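Local coordinates for E3 ubiquitin-protein ligase RNF31 (Mus musculus, PDB 5Y3T) that acts as a RING-type E3 ubiquitin transferase and, through the UBA region modelled here, probably binds partner proteins such as HOIL-1, at residues Leu108-Lys113 with Glu133-Arg138; Arg96-Lys101 with Gln118-His123; Leu34-Thr39 with Lys78-Arg83; Glu59-Gln64 with Gly69-Gln74. All blocks are in the same frame, centred on the assembly; numbering follows the deposited sequence.

Interaction 1 of 4, residues Leu108-Lys113 with Glu133-Arg138; sequences LGFGPK and ELQRQR
Phe110 carries this contact from the loop behind helix 87-107, laying its ring across Leu134, Gln135 and Arg138 of helix 127-145. Just before it, Gly109 adopts a positive phi of 104° as the C-prime residue of a Schellman motif: its own N bonds back to Gln106 O, and Phe110 N to Leu105 O. The chain thereby turns off the helix and sends the Phe110 side chain at the facing helix. With CG anti to its carbonyl carbon (chi1 -59°), the ring receives Leu134 CB over one face in a CH-pi contact, 4.1 Å from the centroid and displaced toward the rim. The Leu134 branches continue past the ring base, CD1 lying 3.8 Å from Phe110 CB. At the far end, Phe110 CZ meets Gln135 CG at 3.4 Å, and the ring and amide planes stand nearly perpendicular, at 85°. Arg138 NE approaches the same CZ obliquely, at 4.0 Å. The amide of Gln135 looks elsewhere, its OE1 accepting a hydrogen bond from the backbone of another protein chain, so one residue serves both the internal packing and the assembly. After Phe110, Gly111 N bonds to Glu114 OE1 as the chain heads for helix 116-122. A Schellman-capped helix end followed by an aromatic loop residue packed on helix 127-145 is in keeping with the small all-helical UBA fold.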
loop_
_atom_site.group_PDB
_atom_site.type_symbol
_atom_site.label_atom_id
_atom_site.label_comp_id
_atom_site.label_asym_id
_atom_site.label_seq_id
_atom_site.Cartn_x
_atom_site.Cartn_y
_atom_site.Cartn_z
ATOM N N LEU B 108 10.312 15.246 4.330
ATOM C CA LEU B 108 11.433 15.110 3.404
ATOM C C LEU B 108 11.919 16.426 2.819
ATOM O O LEU B 108 12.676 16.387 1.855
ATOM C CB LEU B 108 11.050 14.146 2.261
ATOM C CG LEU B 108 11.374 12.667 2.494
ATOM C CD1 LEU B 108 11.145 12.193 3.935
ATOM C CD2 LEU B 108 10.600 11.822 1.492
ATOM N N GLY B 109 11.513 17.569 3.388
ATOM C CA GLY B 109 11.841 18.890 2.825
ATOM C C GLY B 109 10.751 19.678 2.066
ATOM O O GLY B 109 10.863 20.874 1.905
ATOM N N PHE B 110 9.689 19.042 1.604
ATOM C CA PHE B 110 8.781 19.665 0.630
ATOM C C PHE B 110 7.358 19.781 1.116
ATOM O O PHE B 110 6.582 18.850 0.977
ATOM C CB PHE B 110 8.866 18.863 -0.650
ATOM C CG PHE B 110 10.230 18.844 -1.179
ATOM C CD1 PHE B 110 10.727 19.971 -1.842
ATOM C CD2 PHE B 110 11.071 17.789 -0.921
ATOM C CE1 PHE B 110 12.037 19.999 -2.312
ATOM C CE2 PHE B 110 12.381 17.802 -1.391
ATOM C CZ PHE B 110 12.869 18.918 -2.069
ATOM N N GLY B 111 7.032 20.936 1.696
ATOM C CA GLY B 111 5.672 21.248 2.178
ATOM C C GLY B 111 4.796 21.883 1.105
ATOM O O GLY B 111 5.240 22.068 -0.021
ATOM N N PRO B 112 3.540 22.205 1.437
ATOM C CA PRO B 112 2.632 22.955 0.532
ATOM C C PRO B 112 3.277 24.186 -0.119
ATOM O O PRO B 112 3.215 24.382 -1.347
ATOM C CB PRO B 112 1.490 23.372 1.463
ATOM C CG PRO B 112 1.451 22.302 2.511
ATOM C CD PRO B 112 2.858 21.792 2.684
ATOM N N LYS B 113 3.957 24.979 0.687
ATOM C CA LYS B 113 4.566 26.183 0.157
ATOM C C LYS B 113 5.643 25.943 -0.926
ATOM O O LYS B 113 5.817 26.818 -1.768
ATOM C CB LYS B 113 5.029 27.088 1.301
ATOM C CG LYS B 113 3.867 27.423 2.258
ATOM C CD LYS B 113 3.774 28.892 2.662
ATOM C CE LYS B 113 2.426 29.204 3.312
ATOM N NZ LYS B 113 2.269 30.644 3.681
ATOM N N GLU B 133 10.364 15.285 -9.139
ATOM C CA GLU B 133 10.114 16.602 -9.779
ATOM C C GLU B 133 10.494 17.799 -8.880
ATOM O O GLU B 133 11.129 18.727 -9.317
ATOM C CB GLU B 133 8.640 16.725 -10.273
ATOM C CG GLU B 133 8.458 17.629 -11.516
ATOM C CD GLU B 133 7.033 18.176 -11.693
ATOM O OE1 GLU B 133 6.436 17.995 -12.789
ATOM O OE2 GLU B 133 6.488 18.787 -10.739
ATOM N N LEU B 134 10.138 17.727 -7.611
ATOM C CA LEU B 134 10.455 18.747 -6.602
ATOM C C LEU B 134 11.940 18.978 -6.323
ATOM O O LEU B 134 12.319 20.034 -5.809
ATOM C CB LEU B 134 9.785 18.361 -5.268
ATOM C CG LEU B 134 8.271 18.601 -5.172
ATOM C CD1 LEU B 134 7.616 17.744 -4.100
ATOM C CD2 LEU B 134 7.978 20.068 -4.906
ATOM N N GLN B 135 12.770 17.987 -6.600
ATOM C CA GLN B 135 14.213 18.107 -6.368
ATOM C C GLN B 135 15.019 18.369 -7.629
ATOM O O GLN B 135 16.245 18.531 -7.556
ATOM C CB GLN B 135 14.737 16.856 -5.703
ATOM C CG GLN B 135 14.256 16.700 -4.275
ATOM C CD GLN B 135 14.744 15.409 -3.660
ATOM O OE1 GLN B 135 15.325 15.397 -2.582
ATOM N NE2 GLN B 135 14.562 14.332 -4.368
ATOM N N ARG B 136 14.354 18.416 -8.774
ATOM C CA ARG B 136 15.019 18.820 -9.989
ATOM C C ARG B 136 15.828 20.090 -9.801
ATOM O O ARG B 136 17.030 20.096 -10.098
ATOM C CB ARG B 136 14.042 18.975 -11.144
ATOM C CG ARG B 136 13.689 17.639 -11.774
ATOM C CD ARG B 136 13.381 17.702 -13.278
ATOM N NE ARG B 136 13.543 16.352 -13.780
ATOM C CZ ARG B 136 12.663 15.371 -13.615
ATOM N NH1 ARG B 136 11.465 15.581 -13.018
ATOM N NH2 ARG B 136 12.975 14.157 -14.056
ATOM N N GLN B 137 15.219 21.134 -9.262
ATOM C CA GLN B 137 15.963 22.406 -9.082
ATOM C C GLN B 137 17.216 22.269 -8.224
ATOM O O GLN B 137 18.199 22.956 -8.459
ATOM C CB GLN B 137 15.074 23.510 -8.538
ATOM C CG GLN B 137 14.232 24.162 -9.631
ATOM C CD GLN B 137 13.681 25.529 -9.236
ATOM O OE1 GLN B 137 13.556 25.854 -8.048
ATOM N NE2 GLN B 137 13.345 26.335 -10.236
ATOM N N ARG B 138 17.192 21.368 -7.247
ATOM C CA ARG B 138 18.349 21.159 -6.420
ATOM C C ARG B 138 19.514 20.574 -7.241
ATOM O O ARG B 138 20.650 20.908 -6.942
ATOM C CB ARG B 138 18.020 20.254 -5.230
ATOM C CG ARG B 138 17.410 21.007 -4.096
ATOM C CD ARG B 138 16.815 20.125 -3.002
ATOM N NE ARG B 138 16.219 21.015 -2.013
ATOM C CZ ARG B 138 16.902 21.727 -1.101
ATOM N NH1 ARG B 138 18.244 21.632 -0.979
ATOM N NH2 ARG B 138 16.230 22.540 -0.276
#

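Interaction 2 of 4, residues Arg96-Lys101 with Gln118-His123; sequences RARRRK and QALFQH
Arg98 swings its CG anti to the backbone N (chi1 180°) and then bends at chi2 (80°) and chi3, which carries the guanidinium across to Leu120 and Phe121 of helix 116-122. Leu120 comes the other way with CG beside its own backbone N, and the two side chains run alongside each other, pointing opposite ways. Arg98 CD rests 3.9 Å from Leu120 CD1, while Leu120 CB and Phe121 N lie over one face of the guanidinium. Arg98 NH1 stands 3.8 Å from Phe121 N, a packing approach between two donors. Lys101, one turn further along, adds its CB at 4.0 Å from Leu120 CD1, then runs on extended to give its NZ to Gly125 O. The axes of segments 96-101 and 118-122 approach to 11.3 Å, their directions 132° apart, a wide spacing bridged by these long side chains. The charged end of Arg98 is held by a salt bridge from NH1 to Glu75 OE1 and a hydrogen bond from NH2 to Ala70 O. Replacing Arg98 by an alanine would probably open a gap beside Leu120, take the arginine's hydrogen bond from Ala70 O and leave Glu75 without its salt-bridge partner. The methylenes thus act as hydrophobic packing for Leu120 while polar groups from the loop and helix 73-82 satisfy the buried cation, joining apolar and ionic contacts in one side chain.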
loop_
_atom_site.group_PDB
_atom_site.type_symbol
_atom_site.label_atom_id
_atom_site.label_comp_id
_atom_site.label_asym_id
_atom_site.label_seq_id
_atom_site.Cartn_x
_atom_site.Cartn_y
_atom_site.Cartn_z
ATOM N N ARG B 96 -7.415 10.844 2.884
ATOM C CA ARG B 96 -6.386 10.288 3.761
ATOM C C ARG B 96 -5.097 9.952 3.041
ATOM O O ARG B 96 -4.026 10.298 3.505
ATOM C CB ARG B 96 -6.930 9.062 4.497
ATOM C CG ARG B 96 -7.941 9.460 5.574
ATOM C CD ARG B 96 -8.779 8.279 5.981
ATOM N NE ARG B 96 -9.727 8.627 7.006
ATOM C CZ ARG B 96 -10.431 7.768 7.744
ATOM N NH1 ARG B 96 -10.314 6.463 7.607
ATOM N NH2 ARG B 96 -11.245 8.241 8.664
ATOM N N ALA B 97 -5.192 9.282 1.910
ATOM C CA ALA B 97 -4.012 9.034 1.065
ATOM C C ALA B 97 -3.233 10.310 0.749
ATOM O O ALA B 97 -2.025 10.317 0.897
ATOM C CB ALA B 97 -4.359 8.300 -0.235
ATOM N N ARG B 98 -3.923 11.379 0.362
ATOM C CA ARG B 98 -3.245 12.610 0.015
ATOM C C ARG B 98 -2.671 13.336 1.228
ATOM O O ARG B 98 -1.582 13.867 1.140
ATOM C CB ARG B 98 -4.203 13.537 -0.699
ATOM C CG ARG B 98 -3.575 14.862 -1.096
ATOM C CD ARG B 98 -2.733 14.777 -2.381
ATOM N NE ARG B 98 -2.937 16.099 -2.895
ATOM C CZ ARG B 98 -3.528 16.464 -4.023
ATOM N NH1 ARG B 98 -3.843 15.634 -5.011
ATOM N NH2 ARG B 98 -3.695 17.749 -4.189
ATOM N N ARG B 99 -3.438 13.410 2.324
ATOM C CA ARG B 99 -2.935 13.886 3.621
ATOM C C ARG B 99 -1.659 13.186 4.063
ATOM O O ARG B 99 -0.713 13.838 4.506
ATOM C CB ARG B 99 -3.986 13.749 4.735
ATOM C CG ARG B 99 -3.676 14.616 5.943
ATOM C CD ARG B 99 -4.621 14.380 7.111
ATOM N NE ARG B 99 -5.932 14.935 6.819
ATOM C CZ ARG B 99 -7.107 14.302 6.904
ATOM N NH1 ARG B 99 -7.224 13.025 7.303
ATOM N NH2 ARG B 99 -8.203 14.968 6.577
ATOM N N ARG B 100 -1.634 11.868 3.941
ATOM C CA ARG B 100 -0.498 11.077 4.372
ATOM C C ARG B 100 0.727 11.397 3.517
ATOM O O ARG B 100 1.887 11.414 4.001
ATOM C CB ARG B 100 -0.880 9.585 4.301
ATOM C CG ARG B 100 0.205 8.605 4.713
ATOM C CD ARG B 100 -0.223 7.145 4.680
ATOM N NE ARG B 100 -0.922 6.737 3.462
ATOM C CZ ARG B 100 -0.348 6.493 2.271
ATOM N NH1 ARG B 100 0.976 6.646 2.066
ATOM N NH2 ARG B 100 -1.122 6.113 1.254
ATOM N N LYS B 101 0.483 11.636 2.232
ATOM C CA LYS B 101 1.578 11.889 1.320
ATOM C C LYS B 101 2.148 13.298 1.499
ATOM O O LYS B 101 3.329 13.480 1.382
ATOM C CB LYS B 101 1.159 11.606 -0.104
ATOM C CG LYS B 101 0.940 10.132 -0.332
ATOM C CD LYS B 101 0.321 9.851 -1.677
ATOM C CE LYS B 101 -0.289 8.453 -1.780
ATOM N NZ LYS B 101 -1.173 8.422 -2.971
ATOM N N GLN B 118 0.685 20.750 -5.734
ATOM C CA GLN B 118 0.673 20.812 -7.215
ATOM C C GLN B 118 1.346 19.588 -7.821
ATOM O O GLN B 118 0.806 19.019 -8.753
ATOM C CB GLN B 118 1.345 22.082 -7.742
ATOM C CG GLN B 118 0.607 23.372 -7.377
ATOM C CD GLN B 118 0.655 23.722 -5.880
ATOM O OE1 GLN B 118 1.499 23.206 -5.132
ATOM N NE2 GLN B 118 -0.262 24.584 -5.432
ATOM N N ALA B 119 2.494 19.169 -7.261
ATOM C CA ALA B 119 3.220 17.963 -7.735
ATOM C C ALA B 119 2.505 16.633 -7.485
ATOM O O ALA B 119 2.646 15.707 -8.276
ATOM C CB ALA B 119 4.602 17.898 -7.105
ATOM N N LEU B 120 1.788 16.526 -6.363
ATOM C CA LEU B 120 0.983 15.353 -6.109
ATOM C C LEU B 120 -0.174 15.267 -7.102
ATOM O O LEU B 120 -0.422 14.208 -7.669
ATOM C CB LEU B 120 0.497 15.296 -4.641
ATOM C CG LEU B 120 1.574 14.793 -3.681
ATOM C CD1 LEU B 120 1.157 14.957 -2.243
ATOM C CD2 LEU B 120 1.969 13.344 -3.968
ATOM N N PHE B 121 -0.869 16.371 -7.313
ATOM C CA PHE B 121 -1.925 16.437 -8.352
ATOM C C PHE B 121 -1.353 16.122 -9.731
ATOM O O PHE B 121 -1.892 15.260 -10.469
ATOM C CB PHE B 121 -2.638 17.819 -8.361
ATOM C CG PHE B 121 -3.649 17.973 -9.462
ATOM C CD1 PHE B 121 -4.879 17.340 -9.391
ATOM C CD2 PHE B 121 -3.351 18.713 -10.606
ATOM C CE1 PHE B 121 -5.804 17.461 -10.430
ATOM C CE2 PHE B 121 -4.265 18.823 -11.648
ATOM C CZ PHE B 121 -5.494 18.211 -11.557
ATOM N N GLN B 122 -0.261 16.805 -10.075
ATOM C CA GLN B 122 0.405 16.624 -11.382
ATOM C C GLN B 122 0.739 15.164 -11.689
ATOM O O GLN B 122 0.633 14.753 -12.842
ATOM C CB GLN B 122 1.664 17.522 -11.502
ATOM C CG GLN B 122 2.018 18.002 -12.905
ATOM C CD GLN B 122 0.893 18.834 -13.547
ATOM O OE1 GLN B 122 0.348 19.759 -12.933
ATOM N NE2 GLN B 122 0.529 18.487 -14.773
ATOM N N HIS B 123 1.091 14.367 -10.674
ATOM C CA HIS B 123 1.526 12.966 -10.898
ATOM C C HIS B 123 0.599 11.853 -10.436
ATOM O O HIS B 123 1.059 10.747 -10.132
ATOM C CB HIS B 123 2.879 12.804 -10.241
ATOM C CG HIS B 123 3.930 13.536 -10.963
ATOM N ND1 HIS B 123 4.248 14.837 -10.665
ATOM C CD2 HIS B 123 4.649 13.201 -12.057
ATOM C CE1 HIS B 123 5.167 15.259 -11.510
ATOM N NE2 HIS B 123 5.415 14.293 -12.374
#

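Interaction 3 of 4, residues Leu34-Thr39 with Lys78-Arg83; sequences LQYSGT and KAWLDR
The Tyr36 ring offers one face to Trp80, whose six-membered ring comes in edge first with Tyr36 CG lying near the indole plane. This is a T-shaped (edge-to-face) aromatic pair: the centroids are 5.1 Å apart and the planes meet at 74°. Two indole carbons do the touching. Trp80 CH2 sits 3.5 Å from Tyr36 CG, displaced toward the root of the phenol ring, where it also meets Tyr36 CB at 3.5 Å; Trp80 CZ3 stands over the same face, 3.8 Å from Tyr36 CD1. The indole edge thus meets the tyrosine face off-centre, near CG and CB. Both side chains hold CG anti to the backbone N, chi1 being -165° in Tyr36 and 161° in Trp80, and this extended placement lets them span the gap between Tyr36 CA and Trp80 CA, 10.0 Å apart. The pair joins helix 27-37 to helix 73-82 within the all-helical UBA region, and helix 42-64 closes round it, Met56 touching Tyr36 while Leu50 and Val53 touch Trp80. Leu87, at the start of helix 87-107, also packs on Tyr36. A serine in place of Tyr36 would probably leave the CH2-CZ3 edge of Trp80 without its aromatic face and open a gap between the two helices. Directly after Tyr36, helix 27-37 ends in an ST turn, where Ser37 OG accepts a fairly straight hydrogen bond from Thr39 N at 3.0 Å, and the chain passes through Gly38 at positive phi.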
loop_
_atom_site.group_PDB
_atom_site.type_symbol
_atom_site.label_atom_id
_atom_site.label_comp_id
_atom_site.label_asym_id
_atom_site.label_seq_id
_atom_site.Cartn_x
_atom_site.Cartn_y
_atom_site.Cartn_z
ATOM N N LEU B 34 -20.433 -3.653 -9.338
ATOM C CA LEU B 34 -21.492 -4.501 -8.791
ATOM C C LEU B 34 -22.001 -3.961 -7.458
ATOM O O LEU B 34 -23.200 -3.809 -7.272
ATOM C CB LEU B 34 -21.030 -5.952 -8.628
ATOM C CG LEU B 34 -20.725 -6.764 -9.923
ATOM C CD1 LEU B 34 -20.181 -8.177 -9.674
ATOM C CD2 LEU B 34 -21.959 -6.847 -10.794
ATOM N N GLN B 35 -21.097 -3.644 -6.548
ATOM C CA GLN B 35 -21.486 -3.150 -5.209
ATOM C C GLN B 35 -22.199 -1.798 -5.231
ATOM O O GLN B 35 -23.184 -1.634 -4.522
ATOM C CB GLN B 35 -20.259 -2.960 -4.332
ATOM C CG GLN B 35 -19.531 -4.231 -4.029
ATOM C CD GLN B 35 -20.324 -5.039 -3.077
ATOM O OE1 GLN B 35 -21.060 -5.915 -3.485
ATOM N NE2 GLN B 35 -20.202 -4.736 -1.797
ATOM N N TYR B 36 -21.672 -0.843 -6.001
ATOM C CA TYR B 36 -22.260 0.491 -6.120
ATOM C C TYR B 36 -23.645 0.546 -6.813
ATOM O O TYR B 36 -24.563 1.198 -6.328
ATOM C CB TYR B 36 -21.304 1.421 -6.858
ATOM C CG TYR B 36 -21.647 2.890 -6.729
ATOM C CD1 TYR B 36 -21.435 3.577 -5.525
ATOM C CD2 TYR B 36 -22.177 3.605 -7.799
ATOM C CE1 TYR B 36 -21.754 4.928 -5.390
ATOM C CE2 TYR B 36 -22.504 4.953 -7.677
ATOM C CZ TYR B 36 -22.285 5.614 -6.475
ATOM O OH TYR B 36 -22.605 6.938 -6.351
ATOM N N SER B 37 -23.787 -0.146 -7.933
ATOM C CA SER B 37 -24.938 0.008 -8.803
ATOM C C SER B 37 -25.896 -1.158 -8.850
ATOM O O SER B 37 -27.016 -1.006 -9.318
ATOM C CB SER B 37 -24.439 0.254 -10.194
ATOM O OG SER B 37 -23.920 -0.945 -10.687
ATOM N N GLY B 38 -25.458 -2.336 -8.431
ATOM C CA GLY B 38 -26.227 -3.552 -8.649
ATOM C C GLY B 38 -26.399 -3.954 -10.130
ATOM O O GLY B 38 -27.137 -4.888 -10.421
ATOM N N THR B 39 -25.722 -3.287 -11.060
ATOM C CA THR B 39 -25.793 -3.615 -12.504
ATOM C C THR B 39 -25.569 -5.118 -12.819
ATOM O O THR B 39 -24.749 -5.795 -12.163
ATOM C CB THR B 39 -24.803 -2.747 -13.328
ATOM O OG1 THR B 39 -24.937 -3.037 -14.721
ATOM C CG2 THR B 39 -23.336 -3.030 -12.924
ATOM N N LYS B 78 -8.176 5.089 -7.380
ATOM C CA LYS B 78 -7.457 4.192 -6.486
ATOM C C LYS B 78 -8.276 4.019 -5.179
ATOM O O LYS B 78 -8.482 2.897 -4.731
ATOM C CB LYS B 78 -6.062 4.749 -6.246
ATOM C CG LYS B 78 -5.126 3.878 -5.423
ATOM C CD LYS B 78 -3.646 4.290 -5.587
ATOM C CE LYS B 78 -3.341 5.805 -5.795
ATOM N NZ LYS B 78 -3.651 6.765 -4.679
ATOM N N ALA B 79 -8.825 5.117 -4.656
ATOM C CA ALA B 79 -9.648 5.085 -3.426
ATOM C C ALA B 79 -10.987 4.358 -3.621
ATOM O O ALA B 79 -11.342 3.470 -2.860
ATOM C CB ALA B 79 -9.865 6.495 -2.890
ATOM N N TRP B 80 -11.729 4.758 -4.638
ATOM C CA TRP B 80 -12.925 4.040 -5.076
ATOM C C TRP B 80 -12.698 2.527 -5.119
ATOM O O TRP B 80 -13.446 1.744 -4.567
ATOM C CB TRP B 80 -13.356 4.610 -6.430
ATOM C CG TRP B 80 -14.254 3.752 -7.243
ATOM C CD1 TRP B 80 -13.922 2.914 -8.293
ATOM C CD2 TRP B 80 -15.641 3.676 -7.114
ATOM N NE1 TRP B 80 -15.047 2.298 -8.811
ATOM C CE2 TRP B 80 -16.114 2.752 -8.098
ATOM C CE3 TRP B 80 -16.539 4.296 -6.272
ATOM C CZ2 TRP B 80 -17.406 2.449 -8.228
ATOM C CZ3 TRP B 80 -17.796 4.004 -6.401
ATOM C CH2 TRP B 80 -18.246 3.073 -7.368
ATOM N N LEU B 81 -11.624 2.125 -5.742
ATOM C CA LEU B 81 -11.338 0.714 -5.932
ATOM C C LEU B 81 -10.800 0.006 -4.719
ATOM O O LEU B 81 -11.080 -1.170 -4.564
ATOM C CB LEU B 81 -10.340 0.502 -7.074
ATOM C CG LEU B 81 -10.848 0.772 -8.491
ATOM C CD1 LEU B 81 -9.765 0.314 -9.429
ATOM C CD2 LEU B 81 -12.145 0.047 -8.804
ATOM N N ASP B 82 -10.033 0.669 -3.857
ATOM C CA ASP B 82 -9.551 -0.025 -2.651
ATOM C C ASP B 82 -10.683 -0.246 -1.647
ATOM O O ASP B 82 -10.630 -1.203 -0.875
ATOM C CB ASP B 82 -8.355 0.686 -2.015
ATOM C CG ASP B 82 -7.115 0.688 -2.935
ATOM O OD1 ASP B 82 -6.984 -0.137 -3.892
ATOM O OD2 ASP B 82 -6.274 1.568 -2.709
ATOM N N ARG B 83 -11.741 0.573 -1.729
ATOM C CA ARG B 83 -12.884 0.415 -0.885
ATOM C C ARG B 83 -14.036 -0.192 -1.654
ATOM O O ARG B 83 -15.198 -0.086 -1.248
ATOM C CB ARG B 83 -13.258 1.759 -0.273
ATOM C CG ARG B 83 -12.134 2.416 0.518
ATOM C CD ARG B 83 -11.416 1.491 1.513
ATOM N NE ARG B 83 -12.341 0.805 2.417
ATOM C CZ ARG B 83 -12.034 -0.227 3.209
ATOM N NH1 ARG B 83 -10.813 -0.759 3.237
ATOM N NH2 ARG B 83 -12.974 -0.731 3.990
#

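Interaction 4 of 4, residues Glu59-Gln64 with Gly69-Gln74; sequences ELAGQQ and GAFSCQ
The methyl of Ala61 lies over one face of the Phe71 ring, above its centre. Its CB is 3.5 Å from the centroid and only 14° off the ring normal, a well-formed CH-pi contact. Phe71 reaches this place with CG anti to its carbonyl carbon (chi1 -61°), which turns the ring from the loop toward helix 42-64. One flank of the ring extends along the helix backbone: Phe71 CE1 lies 3.4 Å from Ala61 C and 3.4 Å from Gly62 N, the latter approached obliquely. The two backbones come nearest at Gly62, its CA 6.0 Å from Ala70 CA. Ala61 also touches Cys94 and Val95 of helix 87-107, while Phe71 meets Cys94 and makes a cation-pi contact with Arg98. Beyond the ring, Ser72 takes the N-cap position of helix 73-82, so the aromatic side chain is set immediately before that helix begins. Chemically the contact is apolar and mainly dispersive, with a weak CH-pi component; with the arginine also drawn to the ring, the aromatic cloud of Phe71 serves both a methyl and a cation.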
loop_
_atom_site.group_PDB
_atom_site.type_symbol
_atom_site.label_atom_id
_atom_site.label_comp_id
_atom_site.label_asym_id
_atom_site.label_seq_id
_atom_site.Cartn_x
_atom_site.Cartn_y
_atom_site.Cartn_z
ATOM N N GLU B 59 -14.300 15.869 -6.158
ATOM C CA GLU B 59 -14.921 17.107 -5.621
ATOM C C GLU B 59 -15.254 16.970 -4.141
ATOM O O GLU B 59 -14.936 17.873 -3.369
ATOM C CB GLU B 59 -16.114 17.678 -6.455
ATOM C CG GLU B 59 -17.275 16.757 -6.820
ATOM C CD GLU B 59 -18.111 17.283 -8.004
ATOM O OE1 GLU B 59 -18.274 18.523 -8.139
ATOM O OE2 GLU B 59 -18.608 16.456 -8.814
ATOM N N LEU B 60 -15.829 15.850 -3.729
ATOM C CA LEU B 60 -16.125 15.616 -2.289
ATOM C C LEU B 60 -14.850 15.520 -1.474
ATOM O O LEU B 60 -14.780 16.070 -0.372
ATOM C CB LEU B 60 -16.966 14.350 -2.074
ATOM C CG LEU B 60 -18.331 14.264 -2.754
ATOM C CD1 LEU B 60 -18.955 12.903 -2.495
ATOM C CD2 LEU B 60 -19.272 15.382 -2.324
ATOM N N ALA B 61 -13.817 14.874 -2.017
ATOM C CA ALA B 61 -12.514 14.942 -1.363
ATOM C C ALA B 61 -12.054 16.412 -1.104
ATOM O O ALA B 61 -11.681 16.779 0.030
ATOM C CB ALA B 61 -11.500 14.193 -2.194
ATOM N N GLY B 62 -12.088 17.250 -2.157
ATOM C CA GLY B 62 -11.761 18.679 -2.041
ATOM C C GLY B 62 -12.604 19.450 -1.027
ATOM O O GLY B 62 -12.107 20.319 -0.326
ATOM N N GLN B 63 -13.883 19.123 -0.958
ATOM C CA GLN B 63 -14.769 19.671 0.056
ATOM C C GLN B 63 -14.456 19.249 1.487
ATOM O O GLN B 63 -14.553 20.059 2.404
ATOM C CB GLN B 63 -16.201 19.299 -0.276
ATOM C CG GLN B 63 -16.672 20.047 -1.506
ATOM C CD GLN B 63 -18.037 19.619 -1.959
ATOM O OE1 GLN B 63 -18.753 18.886 -1.252
ATOM N NE2 GLN B 63 -18.422 20.078 -3.149
ATOM N N GLN B 64 -14.082 17.991 1.682
ATOM C CA GLN B 64 -13.893 17.466 3.036
ATOM C C GLN B 64 -12.642 17.979 3.665
ATOM O O GLN B 64 -12.655 18.259 4.826
ATOM C CB GLN B 64 -14.015 15.935 3.079
ATOM C CG GLN B 64 -15.444 15.478 2.709
ATOM C CD GLN B 64 -16.511 15.936 3.714
ATOM O OE1 GLN B 64 -17.564 16.505 3.362
ATOM N NE2 GLN B 64 -16.226 15.712 4.974
ATOM N N GLY B 69 -5.551 20.729 -1.478
ATOM C CA GLY B 69 -5.403 20.957 -2.887
ATOM C C GLY B 69 -6.411 20.110 -3.599
ATOM O O GLY B 69 -7.376 19.630 -3.010
ATOM N N ALA B 70 -6.136 19.897 -4.873
ATOM C CA ALA B 70 -7.085 19.340 -5.793
ATOM C C ALA B 70 -6.697 17.898 -6.008
ATOM O O ALA B 70 -5.526 17.589 -6.186
ATOM C CB ALA B 70 -7.033 20.108 -7.109
ATOM N N PHE B 71 -7.711 17.046 -6.069
ATOM C CA PHE B 71 -7.556 15.611 -6.244
ATOM C C PHE B 71 -7.662 15.220 -7.705
ATOM O O PHE B 71 -8.515 15.745 -8.445
ATOM C CB PHE B 71 -8.599 14.878 -5.374
ATOM C CG PHE B 71 -8.427 15.170 -3.888
ATOM C CD1 PHE B 71 -8.989 16.304 -3.318
ATOM C CD2 PHE B 71 -7.654 14.327 -3.080
ATOM C CE1 PHE B 71 -8.794 16.603 -1.968
ATOM C CE2 PHE B 71 -7.446 14.619 -1.737
ATOM C CZ PHE B 71 -8.012 15.757 -1.178
ATOM N N SER B 72 -6.782 14.300 -8.108
ATOM C CA SER B 72 -6.736 13.758 -9.458
ATOM C C SER B 72 -7.621 12.536 -9.570
ATOM O O SER B 72 -7.935 11.906 -8.578
ATOM C CB SER B 72 -5.302 13.351 -9.823
ATOM O OG SER B 72 -4.783 12.430 -8.888
ATOM N N CYS B 73 -7.993 12.203 -10.806
ATOM C CA CYS B 73 -8.798 11.029 -11.136
ATOM C C CYS B 73 -8.052 9.792 -10.737
ATOM O O CYS B 73 -8.654 8.871 -10.300
ATOM C CB CYS B 73 -9.087 10.941 -12.653
ATOM S SG CYS B 73 -9.691 12.465 -13.438
ATOM N N GLN B 74 -6.736 9.757 -10.892
ATOM C CA GLN B 74 -5.960 8.552 -10.525
ATOM C C GLN B 74 -6.103 8.322 -9.003
ATOM O O GLN B 74 -6.296 7.216 -8.583
ATOM C CB GLN B 74 -4.487 8.622 -10.951
ATOM C CG GLN B 74 -4.247 8.779 -12.463
ATOM C CD GLN B 74 -4.595 10.184 -13.060
ATOM O OE1 GLN B 74 -3.920 11.197 -12.797
ATOM N NE2 GLN B 74 -5.659 10.233 -13.870
#

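Overall arrangement
Interactions 2 and 4 form the close pair, their centres 10 Å apart: Arg98 CB packs 3.6 Å from Phe71 CE2, and Phe121 CD1 lies 3.3 Å from Ala70 O. Interaction 1 touches interaction 2 through Glu133 OE1 and His123 CE1, 3.3 Å apart, where helices 116-122 and 127-145 meet. Interaction 3 lies at the other end, about 34 Å from interaction 1 between centres and on the opposite side of the chain's centre. It shares helix 73-82 with interaction 4, which is nested inside its loop, and reaches interaction 2 where Lys78 NZ and Lys101 NZ, like charges, come within 3.4 Å. Other protein chains touch residues of interactions 1, 2 and 3.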